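Local atomic coordinates of sulfate adenylyltransferase (Allochromatium vinosum, PDB entry 4DNX), a protein that catalyses the transfer of the adenylyl group of ATP to sulfate, giving adenosine 5'-phosphosulfate and diphosphate. Residues L112-V117 / Q162-S167. Residues are numbered along the deposited sequence; the frame is centred on the assembly and turned at random.
Sequences LAVMDV and QVLNFS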
loop_
_atom_site.group_PDB
_atom_site.type_symbol
_atom_site.label_atom_id
_atom_site.label_comp_id
_atom_site.label_asym_id
_atom_site.label_seq_id
_atom_site.Cartn_x
_atom_site.Cartn_y
_atom_site.Cartn_z
ATOM N N LEU A 112 0.092 7.394 17.617
ATOM C CA LEU A 112 -0.694 6.574 16.665
ATOM C C LEU A 112 -2.035 7.266 16.320
ATOM O O LEU A 112 -2.507 7.208 15.173
ATOM C CB LEU A 112 -0.958 5.182 17.275
ATOM C CG LEU A 112 -1.893 4.202 16.573
ATOM C CD1 LEU A 112 -1.386 3.874 15.178
ATOM C CD2 LEU A 112 -2.069 2.920 17.389
ATOM N N ALA A 113 -2.618 7.981 17.292
ATOM C CA ALA A 113 -3.965 8.574 17.083
ATOM C C ALA A 113 -4.140 9.695 18.099
ATOM O O ALA A 113 -3.419 9.760 19.087
ATOM C CB ALA A 113 -5.079 7.515 17.305
ATOM N N VAL A 114 -5.081 10.587 17.782
ATOM C CA VAL A 114 -5.511 11.640 18.700
ATOM C C VAL A 114 -6.948 11.287 19.112
ATOM O O VAL A 114 -7.768 10.909 18.271
ATOM C CB VAL A 114 -5.470 13.016 17.972
ATOM C CG1 VAL A 114 -6.051 14.108 18.856
ATOM C CG2 VAL A 114 -4.047 13.364 17.608
ATOM N N MET A 115 -7.265 11.434 20.394
ATOM C CA MET A 115 -8.574 11.007 20.890
ATOM C C MET A 115 -9.234 12.146 21.625
ATOM O O MET A 115 -8.565 12.852 22.379
ATOM C CB MET A 115 -8.384 9.832 21.860
ATOM C CG MET A 115 -9.668 9.299 22.429
ATOM S SD MET A 115 -9.207 7.790 23.371
ATOM C CE MET A 115 -10.815 7.335 23.921
ATOM N N ASP A 116 -10.532 12.354 21.376
ATOM C CA ASP A 116 -11.327 13.254 22.234
ATOM C C ASP A 116 -11.969 12.396 23.293
ATOM O O ASP A 116 -12.815 11.534 22.987
ATOM C CB ASP A 116 -12.378 14.024 21.410
ATOM C CG ASP A 116 -11.730 14.981 20.447
ATOM O OD1 ASP A 116 -11.026 15.896 20.921
ATOM O OD2 ASP A 116 -11.850 14.781 19.212
ATOM N N VAL A 117 -11.552 12.599 24.543
ATOM C CA VAL A 117 -12.016 11.729 25.608
ATOM C C VAL A 117 -13.389 12.199 26.111
ATOM O O VAL A 117 -13.522 13.346 26.599
ATOM C CB VAL A 117 -10.989 11.677 26.752
ATOM C CG1 VAL A 117 -11.536 10.862 27.922
ATOM C CG2 VAL A 117 -9.676 11.101 26.224
ATOM N N GLN A 162 -8.921 10.050 15.771
ATOM C CA GLN A 162 -8.357 10.379 14.445
ATOM C C GLN A 162 -7.014 9.664 14.395
ATOM O O GLN A 162 -6.115 9.946 15.208
ATOM C CB GLN A 162 -8.178 11.893 14.300
ATOM C CG GLN A 162 -9.508 12.638 14.350
ATOM C CD GLN A 162 -9.323 14.147 14.599
ATOM O OE1 GLN A 162 -8.860 14.597 15.674
ATOM N NE2 GLN A 162 -9.669 14.920 13.613
ATOM N N VAL A 163 -6.874 8.772 13.417
ATOM C CA VAL A 163 -5.697 7.886 13.277
ATOM C C VAL A 163 -4.662 8.477 12.315
ATOM O O VAL A 163 -5.024 8.951 11.219
ATOM C CB VAL A 163 -6.131 6.480 12.854
ATOM C CG1 VAL A 163 -4.876 5.595 12.680
ATOM C CG2 VAL A 163 -7.151 5.900 13.882
ATOM N N LEU A 164 -3.392 8.532 12.740
ATOM C CA LEU A 164 -2.338 9.227 12.005
ATOM C C LEU A 164 -1.448 8.294 11.185
ATOM O O LEU A 164 -0.736 8.722 10.269
ATOM C CB LEU A 164 -1.472 10.065 12.980
ATOM C CG LEU A 164 -2.267 11.142 13.727
ATOM C CD1 LEU A 164 -1.267 11.955 14.561
ATOM C CD2 LEU A 164 -3.011 12.079 12.776
ATOM N N ASN A 165 -1.450 7.023 11.551
ATOM C CA ASN A 165 -0.655 6.015 10.805
ATOM C C ASN A 165 -1.160 4.633 11.112
ATOM O O ASN A 165 -2.090 4.445 11.945
ATOM C CB ASN A 165 0.851 6.129 11.109
ATOM C CG ASN A 165 1.166 5.961 12.581
ATOM O OD1 ASN A 165 1.059 4.856 13.127
ATOM N ND2 ASN A 165 1.543 7.072 13.234
ATOM N N PHE A 166 -0.588 3.649 10.402
ATOM C CA PHE A 166 -0.991 2.252 10.593
ATOM C C PHE A 166 0.071 1.435 11.263
ATOM O O PHE A 166 0.144 0.200 11.051
ATOM C CB PHE A 166 -1.392 1.664 9.238
ATOM C CG PHE A 166 -2.553 2.417 8.601
ATOM C CD1 PHE A 166 -3.783 2.472 9.248
ATOM C CD2 PHE A 166 -2.446 3.005 7.347
ATOM C CE1 PHE A 166 -4.875 3.151 8.697
ATOM C CE2 PHE A 166 -3.572 3.671 6.771
ATOM C CZ PHE A 166 -4.772 3.743 7.439
ATOM N N SER A 167 0.867 2.101 12.089
ATOM C CA SER A 167 1.815 1.382 12.984
ATOM C C SER A 167 2.872 0.585 12.143
ATOM O O SER A 167 3.165 0.888 10.942
ATOM C CB SER A 167 0.993 0.533 13.979
ATOM O OG SER A 167 1.808 -0.069 15.019
HETATM O O HOH W 1 -10.092 13.054 17.872
#
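Ala-113 and Val-163 face each other as a non-hydrogen-bonded pair where strands 111-116 and 155-163 run antiparallel in the mixed sheet of the PUA-like domain. The next pair, Val-114 with Gln-162, is hydrogen-bonded both ways: Val-114 N gives to Gln-162 O at 2.8 Å, and Gln-162 N returns a bond to Val-114 O. On its other edge, strand 111-116 has a classic beta bulge, with Leu-112 and Ala-113 both opposite Leu-101. As strand 155-163 ends, Leu-164 N still reaches back to Leu-112 O, 2.9 Å away and almost straight at 174°.

Beyond that bond, the side chain of Asn-165 meets Leu-112. From CB, a chi1 of 59° sets CG between the backbone N and the carbonyl carbon, 4.2 Å from Leu-112 CD1. The amide then splits its work. OD1 accepts from Ser-167 N at 3.0 Å, in the carbonyl plane and on a lone pair, which makes an Asx turn. The same oxygen has Leu-112 CD1 against it at 3.3 Å, the leucine side chain crossing that of the asparagine at about a right angle. ND2 lies 4.1 Å from Leu-112 CA and donates to Val-111 O, tying the turn to the neighbouring strand. An alanine here would probably leave Ser-167 N and Val-111 O without these partners, freeing the turn to shift and opening a gap on the side of Leu-112 CD1 where OD1 lay.

On the face carrying Val-114 and Gln-162, helix 18-28 covers the side chains. At the far end Arg-98 forms a salt bridge with Asp-116 OD1, while a water sits 2.8 Å from Asp-116 OD2 and 3.0 Å from Gln-162 OE1.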